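Local coordinates for reducing-end xylose-releasing exo-oligoxylanase Rex8A (Paenibacillus barcinonensis, PDB 6SUD), which hydrolyses xylooligosaccharides from xylan, linear or branched, by releasing single xylose units from their reducing ends, at residues R68-S73 and A126-E131; A136-S141 and A155-I160; N16-S21 and F368-L373. The protein carries 1 engineered substitution. All blocks are in the same frame, centred on the assembly; numbering follows the deposited sequence.

Contact 1. Residues R68-S73 and A126-E131; sequences RSEGMS and APDGEE. With XYP (beta-D-xylopyranose), chain K; XYP (beta-D-xylopyranose), chain J.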
ATOM      1  N   ARG A  68       4.956   9.597   8.501  1.00  9.13           N
ATOM      2  CA  ARG A  68       5.713   8.856   7.457  1.00  8.97           C
ATOM      3  C   ARG A  68       5.039   9.077   6.110  1.00  8.42           C
ATOM      4  O   ARG A  68       3.802   9.191   6.086  1.00  7.56           O
ATOM      5  CB  ARG A  68       5.788   7.379   7.841  1.00  9.33           C
ATOM      6  CG  ARG A  68       6.514   7.176   9.159  1.00  9.34           C
ATOM      7  CD  ARG A  68       6.641   5.757   9.642  1.00 10.08           C
ATOM      8  NE  ARG A  68       7.629   5.805  10.703  1.00 10.98           N
ATOM      9  CZ  ARG A  68       8.455   4.832  11.037  1.00 10.84           C
ATOM     10  NH1 ARG A  68       8.398   3.664  10.414  1.00 11.34           N
ATOM     11  NH2 ARG A  68       9.353   5.048  11.980  1.00 11.03           N
ATOM     12  N   SER A  69       5.819   9.144   5.030  1.00  8.25           N
ATOM     13  CA  SER A  69       5.255   9.326   3.676  1.00  8.20           C
ATOM     14  C   SER A  69       4.345   8.131   3.365  1.00  8.46           C
ATOM     15  O   SER A  69       3.349   8.320   2.659  1.00  8.19           O
ATOM     16  CB  SER A  69       6.325   9.536   2.647  1.00  8.44           C
ATOM     17  OG  SER A  69       7.210   8.436   2.599  1.00  8.45           O
ATOM     18  N   GLU A  70       4.662   6.948   3.900  1.00  8.79           N
ATOM     19  CA  GLU A  70       3.775   5.754   3.823  1.00  9.64           C
ATOM     20  C   GLU A  70       2.366   6.143   4.310  1.00  9.81           C
ATOM     21  O   GLU A  70       1.382   5.963   3.557  1.00  9.93           O
ATOM     22  CB  GLU A  70       4.406   4.639   4.657  1.00 10.89           C
ATOM     23  CG  GLU A  70       3.495   3.457   4.980  1.00 11.60           C
ATOM     24  CD  GLU A  70       4.045   2.601   6.111  1.00 12.75           C
ATOM     25  OE1 GLU A  70       4.083   3.107   7.261  1.00 13.12           O
ATOM     26  OE2 GLU A  70       4.513   1.456   5.834  1.00 13.82           O
ATOM     27  N   GLY A  71       2.265   6.626   5.551  1.00  9.13           N
ATOM     28  CA  GLY A  71       0.961   6.888   6.193  1.00  8.88           C
ATOM     29  C   GLY A  71       0.224   8.046   5.546  1.00  8.67           C
ATOM     30  O   GLY A  71      -1.002   7.951   5.398  1.00  9.38           O
ATOM     31  N   MET A  72       0.946   9.098   5.174  1.00  8.12           N
ATOM     32  CA  MET A  72       0.365  10.275   4.470  1.00  7.65           C
ATOM     33  C   MET A  72      -0.263   9.797   3.152  1.00  7.19           C
ATOM     34  O   MET A  72      -1.434  10.116   2.887  1.00  6.48           O
ATOM     35  CB  MET A  72       1.426  11.345   4.205  1.00  7.71           C
ATOM     36  CG  MET A  72       1.987  11.992   5.461  1.00  7.78           C
ATOM     37  SD  MET A  72       0.736  12.784   6.525  1.00  7.79           S
ATOM     38  CE  MET A  72       0.146  14.086   5.451  1.00  8.00           C
ATOM     39  N   SER A  73       0.503   9.068   2.339  1.00  6.80           N
ATOM     40  CA  SER A  73       0.050   8.542   1.027  1.00  6.90           C
ATOM     41  C   SER A  73      -1.103   7.555   1.223  1.00  6.84           C
ATOM     42  O   SER A  73      -2.030   7.580   0.409  1.00  6.77           O
ATOM     43  CB  SER A  73       1.200   7.948   0.245  1.00  6.70           C
ATOM     44  OG  SER A  73       1.663   6.753   0.847  1.00  6.67           O
ATOM     45  N   ALA A 126      11.065   7.105   0.683  1.00 10.48           N
ATOM     46  CA  ALA A 126      10.563   5.717   0.702  1.00 10.88           C
ATOM     47  C   ALA A 126       9.661   5.519  -0.512  1.00 10.77           C
ATOM     48  O   ALA A 126       8.533   6.003  -0.521  1.00 10.95           O
ATOM     49  CB  ALA A 126       9.830   5.457   1.993  1.00 11.07           C
ATOM     50  N   PRO A 127      10.142   4.850  -1.583  1.00 10.84           N
ATOM     51  CA  PRO A 127       9.382   4.724  -2.829  1.00 10.97           C
ATOM     52  C   PRO A 127       7.924   4.243  -2.713  1.00 10.71           C
ATOM     53  O   PRO A 127       7.154   4.607  -3.568  1.00 10.95           O
ATOM     54  CB  PRO A 127      10.186   3.693  -3.641  1.00 10.99           C
ATOM     55  CG  PRO A 127      11.600   3.797  -3.120  1.00 11.11           C
ATOM     56  CD  PRO A 127      11.488   4.270  -1.685  1.00 10.82           C
ATOM     57  N   ASP A 128       7.552   3.456  -1.696  1.00 10.57           N
ATOM     58  CA  ASP A 128       6.131   3.029  -1.556  1.00 10.69           C
ATOM     59  C   ASP A 128       5.272   4.254  -1.223  1.00  9.86           C
ATOM     60  O   ASP A 128       4.031   4.220  -1.465  1.00  9.83           O
ATOM     61  CB  ASP A 128       5.921   1.915  -0.529  1.00 10.85           C
ATOM     62  CG  ASP A 128       6.394   2.219   0.880  1.00 12.03           C
ATOM     63  OD1 ASP A 128       7.347   3.036   1.044  1.00 12.63           O
ATOM     64  OD2 ASP A 128       5.815   1.610   1.817  1.00 12.89           O
ATOM     65  N   GLY A 129       5.885   5.294  -0.667  1.00  9.01           N
ATOM     66  CA  GLY A 129       5.204   6.583  -0.454  1.00  8.70           C
ATOM     67  C   GLY A 129       4.868   7.232  -1.786  1.00  8.42           C
ATOM     68  O   GLY A 129       3.676   7.436  -2.081  1.00  8.23           O
ATOM     69  N   GLU A 130       5.895   7.511  -2.586  1.00  8.36           N
ATOM     70  CA  GLU A 130       5.772   8.181  -3.911  1.00  8.14           C
ATOM     71  C   GLU A 130       4.717   7.482  -4.782  1.00  7.53           C
ATOM     72  O   GLU A 130       3.854   8.169  -5.338  1.00  6.96           O
ATOM     73  CB  GLU A 130       7.136   8.235  -4.614  1.00  8.79           C
ATOM     74  CG  GLU A 130       8.003   9.430  -4.216  1.00  9.32           C
ATOM     75  CD  GLU A 130       8.561   9.464  -2.799  1.00 10.04           C
ATOM     76  OE1 GLU A 130       8.261   8.558  -2.015  1.00 12.39           O
ATOM     77  OE2 GLU A 130       9.329  10.375  -2.488  1.00 10.06           O
ATOM     78  N   GLU A 131       4.739   6.161  -4.895  1.00  6.90           N
ATOM     79  CA  GLU A 131       3.809   5.466  -5.825  1.00  7.07           C
ATOM     80  C   GLU A 131       2.361   5.555  -5.320  1.00  6.94           C
ATOM     81  O   GLU A 131       1.463   5.682  -6.148  1.00  6.84           O
ATOM     82  CB  GLU A 131       4.265   4.034  -6.070  1.00  7.36           C
ATOM     83  CG  GLU A 131       4.249   3.176  -4.837  1.00  7.41           C
ATOM     84  CD  GLU A 131       4.827   1.809  -5.106  1.00  7.84           C
ATOM     85  OE1 GLU A 131       4.939   1.449  -6.293  1.00  8.02           O
ATOM     86  OE2 GLU A 131       5.201   1.136  -4.132  1.00  7.82           O
TER
HETATM   87  O1  XYP K 509       9.156   1.880   8.299  1.00 33.54           O
HETATM   88  C1  XYP K 509       8.981   2.234   6.908  1.00 33.01           C
HETATM   89  C2  XYP K 509       8.172   1.210   6.108  1.00 32.64           C
HETATM   90  C3  XYP K 509       8.120   1.561   4.626  1.00 33.02           C
HETATM   91  C4  XYP K 509       8.197   3.074   4.461  1.00 33.02           C
HETATM   92  C5  XYP K 509       7.565   3.742   5.677  1.00 33.12           C
HETATM   93  O2  XYP K 509       8.676  -0.119   6.293  1.00 31.97           O
HETATM   94  O3  XYP K 509       6.914   0.994   4.087  1.00 32.04           O
HETATM   95  O4  XYP K 509       9.569   3.465   4.358  1.00 34.38           O
HETATM   96  O5  XYP K 509       8.296   3.486   6.875  1.00 33.72           O
HETATM   97  O1  XYP J 508       5.677  -0.800  12.821  1.00 18.87           O
HETATM   98  C1  XYP J 508       5.554  -0.701  11.396  1.00 18.04           C
HETATM   99  C2  XYP J 508       5.783   0.758  11.008  1.00 18.05           C
HETATM  100  C3  XYP J 508       5.603   0.875   9.519  1.00 17.48           C
HETATM  101  C4  XYP J 508       6.610  -0.004   8.812  1.00 18.18           C
HETATM  102  C5  XYP J 508       6.508  -1.441   9.306  1.00 18.68           C
HETATM  103  O2  XYP J 508       4.878   1.682  11.644  1.00 17.03           O
HETATM  104  O3  XYP J 508       5.780   2.237   9.128  1.00 17.78           O
HETATM  105  O4  XYP J 508       6.330   0.100   7.411  1.00 18.94           O
HETATM  106  O5  XYP J 508       6.560  -1.504  10.742  1.00 18.45           O
HETATM  107  O   HOH W   1       8.969   9.143   0.544  1.00  7.04           O
HETATM  108  O   HOH W   2       2.695   3.846   0.638  1.00 20.25           O
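The carboxyl groups of E70 and D128 approach each other at E70 OE2 and D128 OD2, 4.2 Å apart, while the R68 guanidinium offers its edge to both bound xyloses. At that edge, near the guanidinium plane, R68 NH1 donates to O3 of the xylose of chain J with an N-H...O angle of 142°, and it lies 2.9 Å from O1 of the xylose of chain K. These groups line the substrate cleft of a family 8 glycoside hydrolase, an (α/α)6 barrel, where E70 is inferred to be the proton donor and D265 the acceptor. With CG anti to the backbone N (chi1 166°) and an extended chain, E70 reaches the chain J xylose with both oxygens: OE1 accepts from its O3 at 2.7 Å and OE2 from its O4 at 2.8 Å. D128 OD2 takes the O3 hydroxyl of the chain K xylose at 2.6 Å. An alanine at E70 would probably leave O3 and O4 of the chain J xylose without these acceptors and the hydroxyl of Y360 without its bond to OE1. Behind the pocket the two helix starts run nearly parallel (19°). G129 permits this close approach, its CA lying 4.0 Å from S69 O; a beta carbon there would clash with S69 OG. A water between the helix starts accepts from A126 N at 2.9 Å and is hydrogen-bonded to E130 OE1 and S69 OG.

Contact 2. Residues A136-S141 and A155-I160; sequences ALFFAS and AQARKI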
ATOM      1  N   ALA A 136      -3.013   8.048  -5.746  1.00  7.38           N
ATOM      2  CA  ALA A 136      -4.106   8.767  -5.048  1.00  7.23           C
ATOM      3  C   ALA A 136      -4.399  10.098  -5.761  1.00  7.24           C
ATOM      4  O   ALA A 136      -5.600  10.447  -5.921  1.00  7.24           O
ATOM      5  CB  ALA A 136      -3.762   8.954  -3.599  1.00  7.41           C
ATOM      6  N   LEU A 137      -3.362  10.819  -6.189  1.00  7.02           N
ATOM      7  CA  LEU A 137      -3.518  12.133  -6.878  1.00  6.89           C
ATOM      8  C   LEU A 137      -4.172  11.925  -8.251  1.00  6.95           C
ATOM      9  O   LEU A 137      -5.066  12.722  -8.628  1.00  7.07           O
ATOM     10  CB  LEU A 137      -2.155  12.797  -7.019  1.00  6.73           C
ATOM     11  CG  LEU A 137      -1.647  13.517  -5.776  1.00  6.49           C
ATOM     12  CD1 LEU A 137      -0.148  13.721  -5.865  1.00  6.43           C
ATOM     13  CD2 LEU A 137      -2.376  14.834  -5.587  1.00  6.42           C
ATOM     14  N   PHE A 138      -3.800  10.871  -8.966  1.00  7.30           N
ATOM     15  CA  PHE A 138      -4.466  10.529 -10.251  1.00  7.48           C
ATOM     16  C   PHE A 138      -5.956  10.276 -10.004  1.00  7.52           C
ATOM     17  O   PHE A 138      -6.788  10.776 -10.768  1.00  8.14           O
ATOM     18  CB  PHE A 138      -3.820   9.336 -10.953  1.00  7.66           C
ATOM     19  CG  PHE A 138      -2.552   9.668 -11.692  1.00  7.76           C
ATOM     20  CD1 PHE A 138      -2.498  10.766 -12.543  1.00  7.75           C
ATOM     21  CD2 PHE A 138      -1.434   8.858 -11.574  1.00  8.01           C
ATOM     22  CE1 PHE A 138      -1.329  11.086 -13.215  1.00  7.84           C
ATOM     23  CE2 PHE A 138      -0.268   9.173 -12.261  1.00  8.07           C
ATOM     24  CZ  PHE A 138      -0.220  10.287 -13.074  1.00  7.96           C
ATOM     25  N   PHE A 139      -6.301   9.533  -8.952  1.00  7.79           N
ATOM     26  CA  PHE A 139      -7.720   9.223  -8.625  1.00  7.81           C
ATOM     27  C   PHE A 139      -8.444  10.514  -8.220  1.00  7.61           C
ATOM     28  O   PHE A 139      -9.601  10.682  -8.595  1.00  7.41           O
ATOM     29  CB  PHE A 139      -7.842   8.146  -7.537  1.00  8.05           C
ATOM     30  CG  PHE A 139      -7.502   6.741  -7.968  1.00  8.40           C
ATOM     31  CD1 PHE A 139      -7.461   6.384  -9.312  1.00  8.52           C
ATOM     32  CD2 PHE A 139      -7.215   5.765  -7.027  1.00  8.70           C
ATOM     33  CE1 PHE A 139      -7.145   5.088  -9.696  1.00  8.82           C
ATOM     34  CE2 PHE A 139      -6.898   4.468  -7.419  1.00  8.85           C
ATOM     35  CZ  PHE A 139      -6.859   4.135  -8.748  1.00  8.56           C
ATOM     36  N   ALA A 140      -7.792  11.391  -7.460  1.00  7.95           N
ATOM     37  CA  ALA A 140      -8.360  12.700  -7.056  1.00  8.35           C
ATOM     38  C   ALA A 140      -8.704  13.494  -8.322  1.00  8.82           C
ATOM     39  O   ALA A 140      -9.815  14.027  -8.417  1.00  9.74           O
ATOM     40  CB  ALA A 140      -7.398  13.441  -6.164  1.00  8.43           C
ATOM     41  N   SER A 141      -7.795  13.541  -9.290  1.00  9.57           N
ATOM     42  CA  SER A 141      -8.010  14.308 -10.541  1.00  9.94           C
ATOM     43  C   SER A 141      -9.220  13.739 -11.285  1.00 10.35           C
ATOM     44  O   SER A 141     -10.036  14.531 -11.844  1.00 10.64           O
ATOM     45  CB  SER A 141      -6.804  14.270 -11.412  1.00 10.26           C
ATOM     46  OG  SER A 141      -7.001  15.105 -12.543  1.00 10.36           O
ATOM     47  N   ALA A 155      -1.143  17.045 -12.573  1.00 12.55           N
ATOM     48  CA  ALA A 155       0.222  17.575 -12.831  1.00 11.58           C
ATOM     49  C   ALA A 155       1.143  17.238 -11.648  1.00 10.65           C
ATOM     50  O   ALA A 155       2.344  16.949 -11.874  1.00 10.04           O
ATOM     51  CB  ALA A 155       0.177  19.054 -13.113  1.00 12.33           C
ATOM     52  N   GLN A 156       0.605  17.247 -10.426  1.00 10.06           N
ATOM     53  CA  GLN A 156       1.354  16.870  -9.197  1.00  9.81           C
ATOM     54  C   GLN A 156       1.758  15.395  -9.288  1.00  9.12           C
ATOM     55  O   GLN A 156       2.921  15.100  -9.043  1.00  9.00           O
ATOM     56  CB  GLN A 156       0.540  17.157  -7.930  1.00  9.57           C
ATOM     57  CG  GLN A 156       0.293  18.647  -7.658  1.00 10.45           C
ATOM     58  CD  GLN A 156       1.545  19.445  -7.374  1.00 10.54           C
ATOM     59  OE1 GLN A 156       2.558  18.925  -6.903  1.00 11.28           O
ATOM     60  NE2 GLN A 156       1.480  20.742  -7.647  1.00 11.58           N
ATOM     61  N   ALA A 157       0.843  14.500  -9.666  1.00  9.13           N
ATOM     62  CA  ALA A 157       1.128  13.056  -9.844  1.00  9.27           C
ATOM     63  C   ALA A 157       2.255  12.862 -10.859  1.00  9.68           C
ATOM     64  O   ALA A 157       3.180  12.057 -10.579  1.00  9.76           O
ATOM     65  CB  ALA A 157      -0.102  12.314 -10.301  1.00  9.29           C
ATOM     66  N   ARG A 158       2.149  13.538 -12.006  1.00  9.98           N
ATOM     67  CA  ARG A 158       3.077  13.388 -13.162  1.00 10.57           C
ATOM     68  C   ARG A 158       4.471  13.872 -12.777  1.00 10.75           C
ATOM     69  O   ARG A 158       5.450  13.256 -13.219  1.00 10.24           O
ATOM     70  CB  ARG A 158       2.554  14.150 -14.379  1.00 10.79           C
ATOM     71  CG  ARG A 158       1.435  13.400 -15.079  1.00 11.68           C
ATOM     72  CD  ARG A 158       0.725  14.215 -16.136  1.00 12.49           C
ATOM     73  NE  ARG A 158      -0.145  13.364 -16.934  1.00 13.47           N
ATOM     74  CZ  ARG A 158      -0.904  13.788 -17.934  1.00 14.78           C
ATOM     75  NH1 ARG A 158      -0.904  15.074 -18.263  1.00 15.81           N
ATOM     76  NH2 ARG A 158      -1.659  12.929 -18.595  1.00 15.38           N
ATOM     77  N   LYS A 159       4.530  14.937 -11.984  1.00 10.76           N
ATOM     78  CA  LYS A 159       5.782  15.493 -11.412  1.00 11.59           C
ATOM     79  C   LYS A 159       6.485  14.452 -10.528  1.00 10.68           C
ATOM     80  O   LYS A 159       7.710  14.294 -10.656  1.00 10.70           O
ATOM     81  CB  LYS A 159       5.430  16.734 -10.598  1.00 12.26           C
ATOM     82  CG  LYS A 159       6.584  17.447  -9.928  1.00 13.32           C
ATOM     83  CD  LYS A 159       6.103  18.688  -9.208  1.00 13.98           C
ATOM     84  CE  LYS A 159       7.127  19.244  -8.252  1.00 14.80           C
ATOM     85  NZ  LYS A 159       6.787  20.633  -7.878  1.00 14.87           N
ATOM     86  N   ILE A 160       5.747  13.796  -9.628  1.00  9.90           N
ATOM     87  CA  ILE A 160       6.320  12.730  -8.752  1.00  9.56           C
ATOM     88  C   ILE A 160       6.886  11.618  -9.646  1.00  9.30           C
ATOM     89  O   ILE A 160       8.069  11.247  -9.470  1.00  9.03           O
ATOM     90  CB  ILE A 160       5.270  12.201  -7.753  1.00  9.87           C
ATOM     91  CG1 ILE A 160       4.768  13.317  -6.838  1.00 10.04           C
ATOM     92  CG2 ILE A 160       5.839  11.021  -6.970  1.00  9.93           C
ATOM     93  CD1 ILE A 160       3.665  12.898  -5.879  1.00  9.91           C
TER
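A157 presents its methyl group squarely to one face of the F138 ring: CB stands 3.4 Å from the ring centroid, 12° off the normal, in a CH-pi contact over the ring centre. The ring gets there because F138 CG lies anti to its own carbonyl carbon (chi1 -79°), which swings the aromatic end across to the other helix. At the ring edge, near its plane, the R158 chain passes at about a right angle, its CG 4.1 Å from F138 CZ. The R158 guanidinium continues beyond, NE donating to the backbone oxygen of Y209. On the other flank of A157, L137 brings CB to 3.9 Å from A157 CB. The L137 and I160 side chains cross at about a right angle, tip to tip, with CD1 of L137 3.9 Å from CD1 of I160, and the same L137 CD1 rests near the Q156 CB. W92 of helix 85-99 touches both L137 and Q156, extending this apolar layer to a third helix. No hydrogen bond links the segments. The small alanine lets the axes come within 8.5 Å at 158°, the antiparallel pairing of an alpha-helical hairpin, here formed by the successive helices 127-144 and 153-170 of the (α/α)6 barrel.

Contact 3. Residues N16-S21 and F368-L373; sequences NLFQRS and FTMLAL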
ATOM      1  N   ASN A  16     -17.926  -8.033  -4.131  1.00 16.27           N
ATOM      2  CA  ASN A  16     -18.274  -7.653  -2.742  1.00 16.20           C
ATOM      3  C   ASN A  16     -18.264  -8.959  -1.964  1.00 16.46           C
ATOM      4  O   ASN A  16     -19.285  -9.673  -2.003  1.00 17.16           O
ATOM      5  CB  ASN A  16     -19.593  -6.881  -2.680  1.00 16.24           C
ATOM      6  CG  ASN A  16     -20.005  -6.483  -1.276  1.00 15.94           C
ATOM      7  OD1 ASN A  16     -19.495  -7.012  -0.288  1.00 16.78           O
ATOM      8  ND2 ASN A  16     -20.955  -5.567  -1.169  1.00 15.67           N
ATOM      9  N   LEU A  17     -17.126  -9.295  -1.364  1.00 16.78           N
ATOM     10  CA  LEU A  17     -16.945 -10.607  -0.704  1.00 17.42           C
ATOM     11  C   LEU A  17     -17.741 -10.638   0.593  1.00 16.51           C
ATOM     12  O   LEU A  17     -18.102 -11.749   0.980  1.00 16.89           O
ATOM     13  CB  LEU A  17     -15.460 -10.875  -0.464  1.00 18.68           C
ATOM     14  CG  LEU A  17     -14.677 -11.069  -1.755  1.00 19.61           C
ATOM     15  CD1 LEU A  17     -13.323 -11.675  -1.486  1.00 20.67           C
ATOM     16  CD2 LEU A  17     -15.458 -11.950  -2.705  1.00 20.68           C
ATOM     17  N   PHE A  18     -17.989  -9.492   1.239  1.00 15.41           N
ATOM     18  CA  PHE A  18     -18.854  -9.456   2.448  1.00 15.42           C
ATOM     19  C   PHE A  18     -20.262  -9.905   2.038  1.00 16.37           C
ATOM     20  O   PHE A  18     -20.854 -10.728   2.732  1.00 15.73           O
ATOM     21  CB  PHE A  18     -18.841  -8.084   3.123  1.00 14.03           C
ATOM     22  CG  PHE A  18     -17.564  -7.718   3.843  1.00 13.45           C
ATOM     23  CD1 PHE A  18     -16.896  -8.626   4.654  1.00 13.24           C
ATOM     24  CD2 PHE A  18     -17.058  -6.428   3.774  1.00 13.22           C
ATOM     25  CE1 PHE A  18     -15.737  -8.263   5.329  1.00 13.46           C
ATOM     26  CE2 PHE A  18     -15.899  -6.066   4.443  1.00 12.89           C
ATOM     27  CZ  PHE A  18     -15.239  -6.984   5.224  1.00 13.13           C
ATOM     28  N   GLN A  19     -20.759  -9.410   0.904  1.00 18.35           N
ATOM     29  CA  GLN A  19     -22.110  -9.743   0.384  1.00 21.20           C
ATOM     30  C   GLN A  19     -22.155 -11.205  -0.068  1.00 22.48           C
ATOM     31  O   GLN A  19     -23.147 -11.890   0.251  1.00 22.22           O
ATOM     32  CB  GLN A  19     -22.486  -8.834  -0.777  1.00 23.85           C
ATOM     33  CG  GLN A  19     -23.986  -8.781  -1.005  1.00 26.42           C
ATOM     34  CD  GLN A  19     -24.368  -7.755  -2.043  1.00 29.19           C
ATOM     35  OE1 GLN A  19     -23.850  -6.640  -2.073  1.00 33.24           O
ATOM     36  NE2 GLN A  19     -25.315  -8.114  -2.895  1.00 32.47           N
ATOM     37  N   ARG A  20     -21.131 -11.673  -0.787  1.00 23.91           N
ATOM     38  CA  ARG A  20     -21.067 -13.073  -1.297  1.00 26.28           C
ATOM     39  C   ARG A  20     -21.104 -14.023  -0.107  1.00 26.57           C
ATOM     40  O   ARG A  20     -21.613 -15.147  -0.211  1.00 25.97           O
ATOM     41  CB  ARG A  20     -19.800 -13.276  -2.130  1.00 28.17           C
ATOM     42  CG  ARG A  20     -19.456 -14.732  -2.400  1.00 30.37           C
ATOM     43  CD  ARG A  20     -18.162 -14.869  -3.172  1.00 31.89           C
ATOM     44  NE  ARG A  20     -18.090 -13.993  -4.337  1.00 34.07           N
ATOM     45  CZ  ARG A  20     -17.001 -13.832  -5.077  1.00 34.63           C
ATOM     46  NH1 ARG A  20     -15.901 -14.508  -4.778  1.00 34.47           N
ATOM     47  NH2 ARG A  20     -17.016 -13.020  -6.124  1.00 34.80           N
ATOM     48  N   SER A  21     -20.588 -13.520   0.998  1.00 26.01           N
ATOM     49  CA  SER A  21     -20.423 -14.274   2.256  1.00 27.00           C
ATOM     50  C   SER A  21     -21.683 -14.213   3.125  1.00 27.25           C
ATOM     51  O   SER A  21     -21.710 -14.905   4.162  1.00 28.61           O
ATOM     52  CB  SER A  21     -19.208 -13.743   2.947  1.00 29.31           C
ATOM     53  OG  SER A  21     -19.070 -14.269   4.254  1.00 30.95           O
ATOM     54  N   PHE A 368      -7.818  -0.794   4.293  1.00  9.68           N
ATOM     55  CA  PHE A 368      -7.695  -1.183   2.869  1.00  9.95           C
ATOM     56  C   PHE A 368      -8.419  -2.505   2.639  1.00  9.50           C
ATOM     57  O   PHE A 368      -9.087  -2.645   1.593  1.00  9.35           O
ATOM     58  CB  PHE A 368      -6.245  -1.262   2.420  1.00 10.47           C
ATOM     59  CG  PHE A 368      -5.564   0.081   2.336  1.00 11.24           C
ATOM     60  CD1 PHE A 368      -6.090   1.114   1.568  1.00 11.93           C
ATOM     61  CD2 PHE A 368      -4.356   0.287   2.979  1.00 11.84           C
ATOM     62  CE1 PHE A 368      -5.436   2.333   1.475  1.00 12.08           C
ATOM     63  CE2 PHE A 368      -3.691   1.498   2.864  1.00 11.92           C
ATOM     64  CZ  PHE A 368      -4.244   2.522   2.129  1.00 12.07           C
ATOM     65  N   THR A 369      -8.361  -3.419   3.606  1.00  9.07           N
ATOM     66  CA  THR A 369      -9.115  -4.696   3.512  1.00  9.27           C
ATOM     67  C   THR A 369     -10.629  -4.427   3.605  1.00  9.31           C
ATOM     68  O   THR A 369     -11.391  -5.097   2.893  1.00  8.70           O
ATOM     69  CB  THR A 369      -8.652  -5.728   4.544  1.00  9.29           C
ATOM     70  OG1 THR A 369      -7.273  -5.984   4.290  1.00  9.27           O
ATOM     71  CG2 THR A 369      -9.429  -7.023   4.441  1.00  9.26           C
ATOM     72  N   MET A 370     -11.072  -3.517   4.467  1.00 10.05           N
ATOM     73  CA  MET A 370     -12.524  -3.228   4.630  1.00 11.14           C
ATOM     74  C   MET A 370     -13.052  -2.639   3.317  1.00 10.67           C
ATOM     75  O   MET A 370     -14.141  -3.063   2.832  1.00 10.44           O
ATOM     76  CB  MET A 370     -12.767  -2.271   5.804  1.00 13.06           C
ATOM     77  CG  MET A 370     -14.230  -2.075   6.174  1.00 14.55           C
ATOM     78  SD  MET A 370     -15.056  -3.584   6.726  1.00 17.98           S
ATOM     79  CE  MET A 370     -14.298  -3.794   8.332  1.00 16.77           C
ATOM     80  N   LEU A 371     -12.286  -1.720   2.732  1.00 10.09           N
ATOM     81  CA  LEU A 371     -12.591  -1.179   1.381  1.00 10.37           C
ATOM     82  C   LEU A 371     -12.708  -2.324   0.375  1.00 10.19           C
ATOM     83  O   LEU A 371     -13.737  -2.424  -0.282  1.00 10.33           O
ATOM     84  CB  LEU A 371     -11.471  -0.228   0.963  1.00 10.60           C
ATOM     85  CG  LEU A 371     -11.600   1.213   1.432  1.00 10.84           C
ATOM     86  CD1 LEU A 371     -10.442   2.038   0.886  1.00 11.04           C
ATOM     87  CD2 LEU A 371     -12.924   1.812   1.001  1.00 10.67           C
ATOM     88  N   ALA A 372     -11.676  -3.164   0.276  1.00 10.13           N
ATOM     89  CA  ALA A 372     -11.539  -4.189  -0.787  1.00 10.09           C
ATOM     90  C   ALA A 372     -12.636  -5.245  -0.662  1.00  9.96           C
ATOM     91  O   ALA A 372     -13.266  -5.576  -1.679  1.00 10.35           O
ATOM     92  CB  ALA A 372     -10.168  -4.821  -0.741  1.00  9.84           C
ATOM     93  N   LEU A 373     -12.881  -5.755   0.542  1.00 10.23           N
ATOM     94  CA  LEU A 373     -13.818  -6.886   0.730  1.00 10.48           C
ATOM     95  C   LEU A 373     -15.263  -6.400   0.538  1.00 10.30           C
ATOM     96  O   LEU A 373     -16.128  -7.241   0.231  1.00 11.36           O
ATOM     97  CB  LEU A 373     -13.591  -7.521   2.105  1.00 10.40           C
ATOM     98  CG  LEU A 373     -12.289  -8.314   2.282  1.00 10.97           C
ATOM     99  CD1 LEU A 373     -12.246  -8.978   3.651  1.00 11.28           C
ATOM    100  CD2 LEU A 373     -12.105  -9.365   1.205  1.00 11.13           C
TER
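F18 holds its CG anti to the carbonyl carbon (chi1 -72°), which carries the ring over to L373, while M370, whose beta carbon points away from segment 16-21, bends at chi2 (62°) and again at chi3 to bring its sulfur back to the same ring. L373 CB sits over one face of F18, 3.7 Å from the centroid and offset toward the rim, a CH-pi contact; the two side chains cross at about a right angle. M370 SD approaches obliquely, 3.5 Å from F18 CE2, in a Met-aromatic contact. W349 adds an edge-to-face contact with the F18 ring from outside the two segments. L17 completes the apolar layer with CD1 at 3.7 Å from L373 CD2. The polar link is the carbonyl of L373, the last residue of helix 359-373. Its oxygen accepts from F18 N at 3.1 Å with an N-H...O angle of 160°, and weakly from L17 N at 2.8 Å. N16 OD1 serves the helix instead, accepting from Q19 N at 3.0 Å, with that donor standing above the carbonyl plane. The first N-H groups of helix 17-20 are thus shared between an asparagine N-cap and the C-terminal carbonyl of another helix, an end-to-end junction that joins the N-terminal region to the last long helix of the (α/α)6 barrel.

In the fold
From the N terminus, the short helix 17-20 is the first part used, but its partner comes last: contact 3 closes a loop of 346 residues by meeting the end of helix 359-373, and contacts 1 and 2 are both nested inside it. Within that loop, contact 1 closes 52 residues between the starts of helices 69-81 and 127-144, at the sugar-binding cleft. Further along helix 127-144, contact 2 follows in series and closes only 13 residues, pairing it with helix 153-170. The shared helix couples these two contacts, which also touch directly through E130 O and I160 CG2. Contact 3 lies apart, its centre about 25 Å from that of contact 1.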